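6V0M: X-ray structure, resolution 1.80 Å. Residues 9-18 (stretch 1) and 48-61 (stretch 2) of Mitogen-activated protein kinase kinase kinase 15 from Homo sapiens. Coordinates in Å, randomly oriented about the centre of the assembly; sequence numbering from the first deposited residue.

Stretch 1 (9-18) DWLRLQGADA
Stretch 2 48-61: LRGGLLCRLWSAVS

The end of a helix leaves carbonyls without backbone partners, and a side chain from a neighbouring helix can supply the missing donor; this pair of stretches is a compact example. Helix 9-13 and helix 50-61 run at 116° between their N-to-C directions, their axes 10.8 Å apart at closest approach. In register, Gln14 CA lies 5.9 Å from Leu56 CA and Ala16 CA 6.4 Å from Leu52 CA, and the contact buries 456 Å² in all.

The first helix stops in a Schellman motif. Gly15 adopts phi/psi 86/25, which favours glycine, while Ala16 N bonds back to Leu11 O (3.1 Å) and Gly15 N to Arg12 O (2.9 Å). An ideal CB on Gly15 would lie only 3.1 Å from Arg55 NH2, so the bare backbone also leaves space for the guanidinium.

Polar contacts gather at this turn. Arg55 (chi1 to chi3 m, t, m; chi4 -99°) brings its guanidinium edge to the turn: NE donates to Gln14 O at 2.9 Å and 169°, and NH2 adds a weak bond to Gln14 O at 3.4 Å. Further along, Arg49 (m, t, t; chi4 97°), the N-cap residue of helix 50-61, forms a salt bridge with Asp17 (chi1 p), NH1 to OD1 3.3 Å; its hydrogen bond is weak, and a water accepts from Arg49 NH1 at 2.8 Å and donates weakly to Asp17 OD1 at 3.3 Å. Both arginines stay exposed, so their charges keep access to solvent.

Apolar packing makes up much of the rest. Trp10 (chi1 t, chi2 92°) starts sideways but extends its ring inward, CH2 reaching Leu56 CG at 3.8 Å and Val60 CG2 at 3.9 Å, and CZ2 reaching Ala59 CB at 3.9 Å; the small alanine points toward the first stretch. Gln14 (m, m; chi3 -48°) sets OE1 3.6 Å from Ala59 CB while its NE2 donates to Trp10 O at 3.2 Å. Leu11 (m, t) sets CD2 3.8 Å from CD1 of Leu56 (t, t). Leu52 (t, p) places CD1 3.9 Å from Ala16 CB, against the turn, with the same CD1 3.4 Å from Gln14 O. Leu11, Leu52, Leu56 and Val60 are buried, their branched apolar side chains suited to meeting other carbon atoms.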

# COMPACT_ATOMS: atom_id res chain seq x y z
N ASP A 9 9.58 0.78 3.63
CA ASP A 9 10.33 -0.30 3.02
C ASP A 9 9.47 -1.16 2.08
O ASP A 9 9.91 -1.51 0.99
CB ASP A 9 11.00 -1.17 4.08
CG ASP A 9 12.15 -0.47 4.78
OD1 ASP A 9 12.67 0.58 4.29
OD2 ASP A 9 12.52 -1.00 5.86
N TRP A 10 8.25 -1.48 2.51
CA TRP A 10 7.30 -2.29 1.74
C TRP A 10 6.84 -1.52 0.46
O TRP A 10 6.80 -2.09 -0.62
CB TRP A 10 6.09 -2.67 2.61
CG TRP A 10 5.07 -3.55 1.92
CD1 TRP A 10 5.03 -4.88 1.93
CD2 TRP A 10 3.97 -3.12 1.11
NE1 TRP A 10 3.92 -5.35 1.25
CE2 TRP A 10 3.28 -4.28 0.70
CE3 TRP A 10 3.46 -1.87 0.75
CZ2 TRP A 10 2.13 -4.23 -0.08
CZ3 TRP A 10 2.35 -1.82 -0.03
CH2 TRP A 10 1.68 -3.01 -0.42
N LEU A 11 6.56 -0.21 0.59
CA LEU A 11 6.19 0.65 -0.52
C LEU A 11 7.33 0.68 -1.57
O LEU A 11 7.05 0.58 -2.76
CB LEU A 11 5.83 2.08 -0.06
CG LEU A 11 4.51 2.22 0.70
CD1 LEU A 11 4.40 3.69 1.19
CD2 LEU A 11 3.27 1.89 -0.13
N ARG A 12 8.58 0.81 -1.12
CA ARG A 12 9.74 0.85 -2.00
C ARG A 12 9.88 -0.48 -2.71
O ARG A 12 10.23 -0.50 -3.85
CB ARG A 12 11.02 1.17 -1.25
CG ARG A 12 11.13 2.66 -0.84
CD ARG A 12 12.57 3.15 -0.80
NE ARG A 12 12.89 3.76 0.49
CZ ARG A 12 13.25 3.08 1.59
NH1 ARG A 12 13.34 1.75 1.59
NH2 ARG A 12 13.51 3.76 2.71
N LEU A 13 9.60 -1.59 -2.01
CA LEU A 13 9.64 -2.94 -2.61
C LEU A 13 8.60 -3.08 -3.75
O LEU A 13 8.79 -3.85 -4.68
CB LEU A 13 9.37 -3.98 -1.53
CG LEU A 13 9.64 -5.45 -1.82
CD1 LEU A 13 11.15 -5.65 -2.05
CD2 LEU A 13 9.12 -6.30 -0.67
N GLN A 14 7.49 -2.35 -3.69
CA GLN A 14 6.48 -2.32 -4.75
C GLN A 14 6.82 -1.27 -5.83
O GLN A 14 6.01 -1.02 -6.74
CB GLN A 14 5.07 -2.05 -4.17
CG GLN A 14 4.64 -2.86 -2.91
CD GLN A 14 5.01 -4.29 -2.94
OE1 GLN A 14 4.75 -4.93 -3.94
NE2 GLN A 14 5.62 -4.82 -1.85
N GLY A 15 7.96 -0.59 -5.68
CA GLY A 15 8.47 0.39 -6.66
C GLY A 15 7.97 1.81 -6.53
O GLY A 15 7.94 2.57 -7.49
N ALA A 16 7.54 2.19 -5.32
CA ALA A 16 7.01 3.51 -5.11
C ALA A 16 8.15 4.52 -5.05
O ALA A 16 9.21 4.25 -4.51
CB ALA A 16 6.22 3.54 -3.79
N ASP A 17 7.92 5.67 -5.67
CA ASP A 17 8.84 6.81 -5.70
C ASP A 17 8.67 7.64 -4.41
O ASP A 17 7.66 7.51 -3.69
CB ASP A 17 8.53 7.69 -6.89
CG ASP A 17 7.14 8.25 -6.82
OD1 ASP A 17 6.16 7.49 -7.03
OD2 ASP A 17 7.02 9.44 -6.46
N ALA A 18 9.66 8.47 -4.12
CA ALA A 18 9.70 9.23 -2.87
C ALA A 18 8.48 10.13 -2.68
O ALA A 18 8.00 10.25 -1.57
CB ALA A 18 10.97 10.08 -2.84
N LEU A 48 -2.52 7.79 -7.35
CA LEU A 48 -1.43 6.91 -7.71
C LEU A 48 -1.45 6.66 -9.19
O LEU A 48 -2.51 6.50 -9.81
CB LEU A 48 -1.43 5.59 -6.95
CG LEU A 48 -1.42 5.41 -5.44
CD1 LEU A 48 -0.91 4.00 -5.14
CD2 LEU A 48 -0.59 6.45 -4.78
N ARG A 49 -0.25 6.68 -9.79
CA ARG A 49 -0.07 6.30 -11.18
C ARG A 49 -0.34 4.79 -11.36
O ARG A 49 -0.17 4.00 -10.40
CB ARG A 49 1.35 6.62 -11.61
CG ARG A 49 1.75 8.09 -11.58
CD ARG A 49 3.18 8.23 -12.07
NE ARG A 49 3.79 9.53 -11.76
CZ ARG A 49 4.59 9.78 -10.71
NH1 ARG A 49 4.89 8.86 -9.80
NH2 ARG A 49 5.08 11.01 -10.56
N GLY A 50 -0.80 4.44 -12.55
CA GLY A 50 -1.32 3.10 -12.87
C GLY A 50 -0.38 1.95 -12.52
O GLY A 50 -0.81 0.92 -12.00
N GLY A 51 0.90 2.10 -12.88
CA GLY A 51 1.91 1.06 -12.66
C GLY A 51 2.03 0.69 -11.20
O GLY A 51 1.93 -0.47 -10.78
N LEU A 52 2.24 1.70 -10.35
CA LEU A 52 2.35 1.46 -8.93
C LEU A 52 1.04 0.94 -8.37
O LEU A 52 1.05 0.04 -7.53
CB LEU A 52 2.77 2.72 -8.15
CG LEU A 52 2.78 2.57 -6.64
CD1 LEU A 52 3.90 1.63 -6.30
CD2 LEU A 52 3.01 3.98 -6.05
N LEU A 53 -0.09 1.51 -8.82
CA LEU A 53 -1.37 1.11 -8.31
C LEU A 53 -1.59 -0.37 -8.63
O LEU A 53 -2.02 -1.14 -7.80
CB LEU A 53 -2.45 1.95 -8.90
CG LEU A 53 -3.78 1.81 -8.18
CD1 LEU A 53 -4.51 3.19 -8.32
CD2 LEU A 53 -4.60 0.65 -8.66
N CYS A 54 -1.19 -0.75 -9.83
CA CYS A 54 -1.38 -2.17 -10.31
C CYS A 54 -0.57 -3.12 -9.44
O CYS A 54 -1.12 -4.06 -8.86
CB CYS A 54 -0.98 -2.21 -11.72
SG CYS A 54 -0.99 -3.85 -12.40
N ARG A 55 0.71 -2.78 -9.26
CA ARG A 55 1.66 -3.53 -8.44
C ARG A 55 1.26 -3.62 -7.00
O ARG A 55 1.32 -4.71 -6.38
CB ARG A 55 3.06 -2.83 -8.49
CG ARG A 55 3.72 -3.20 -9.79
CD ARG A 55 5.17 -2.81 -9.93
NE ARG A 55 5.38 -1.48 -9.52
CZ ARG A 55 5.47 -0.42 -10.29
NH1 ARG A 55 5.32 -0.42 -11.62
NH2 ARG A 55 5.64 0.71 -9.69
N LEU A 56 0.92 -2.46 -6.43
CA LEU A 56 0.57 -2.40 -5.05
C LEU A 56 -0.72 -3.21 -4.75
O LEU A 56 -0.76 -4.02 -3.80
CB LEU A 56 0.45 -0.93 -4.67
CG LEU A 56 0.48 -0.68 -3.19
CD1 LEU A 56 0.99 0.75 -2.96
CD2 LEU A 56 -0.92 -0.92 -2.71
N TRP A 57 -1.74 -3.01 -5.58
CA TRP A 57 -2.97 -3.72 -5.38
C TRP A 57 -2.80 -5.23 -5.60
O TRP A 57 -3.46 -6.04 -4.93
CB TRP A 57 -4.05 -3.18 -6.31
CG TRP A 57 -5.35 -3.75 -6.05
CD1 TRP A 57 -6.06 -4.59 -6.85
CD2 TRP A 57 -6.13 -3.55 -4.86
NE1 TRP A 57 -7.22 -4.95 -6.22
CE2 TRP A 57 -7.30 -4.29 -5.01
CE3 TRP A 57 -5.95 -2.81 -3.70
CZ2 TRP A 57 -8.29 -4.32 -4.02
CZ3 TRP A 57 -6.98 -2.80 -2.75
CH2 TRP A 57 -8.10 -3.54 -2.92
N SER A 58 -1.96 -5.62 -6.55
CA SER A 58 -1.69 -7.05 -6.75
C SER A 58 -1.06 -7.67 -5.51
O SER A 58 -1.52 -8.76 -5.06
CB SER A 58 -0.80 -7.33 -7.98
OG SER A 58 0.45 -6.72 -7.83
N ALA A 59 -0.10 -6.96 -4.88
CA ALA A 59 0.50 -7.41 -3.61
C ALA A 59 -0.52 -7.52 -2.46
O ALA A 59 -0.61 -8.57 -1.78
CB ALA A 59 1.70 -6.63 -3.16
N VAL A 60 -1.32 -6.47 -2.28
CA VAL A 60 -2.37 -6.44 -1.27
C VAL A 60 -3.38 -7.62 -1.51
O VAL A 60 -3.73 -8.37 -0.58
CB VAL A 60 -3.07 -5.11 -1.28
CG1 VAL A 60 -4.31 -5.12 -0.42
CG2 VAL A 60 -2.09 -4.00 -0.86
N SER A 61 -3.83 -7.80 -2.77
CA SER A 61 -4.81 -8.81 -3.10
C SER A 61 -4.29 -10.24 -2.84
O SER A 61 -5.05 -11.07 -2.33
CB SER A 61 -5.28 -8.70 -4.55
OG SER A 61 -5.80 -7.41 -4.77
O HOH W 1 4.38 6.14 -9.48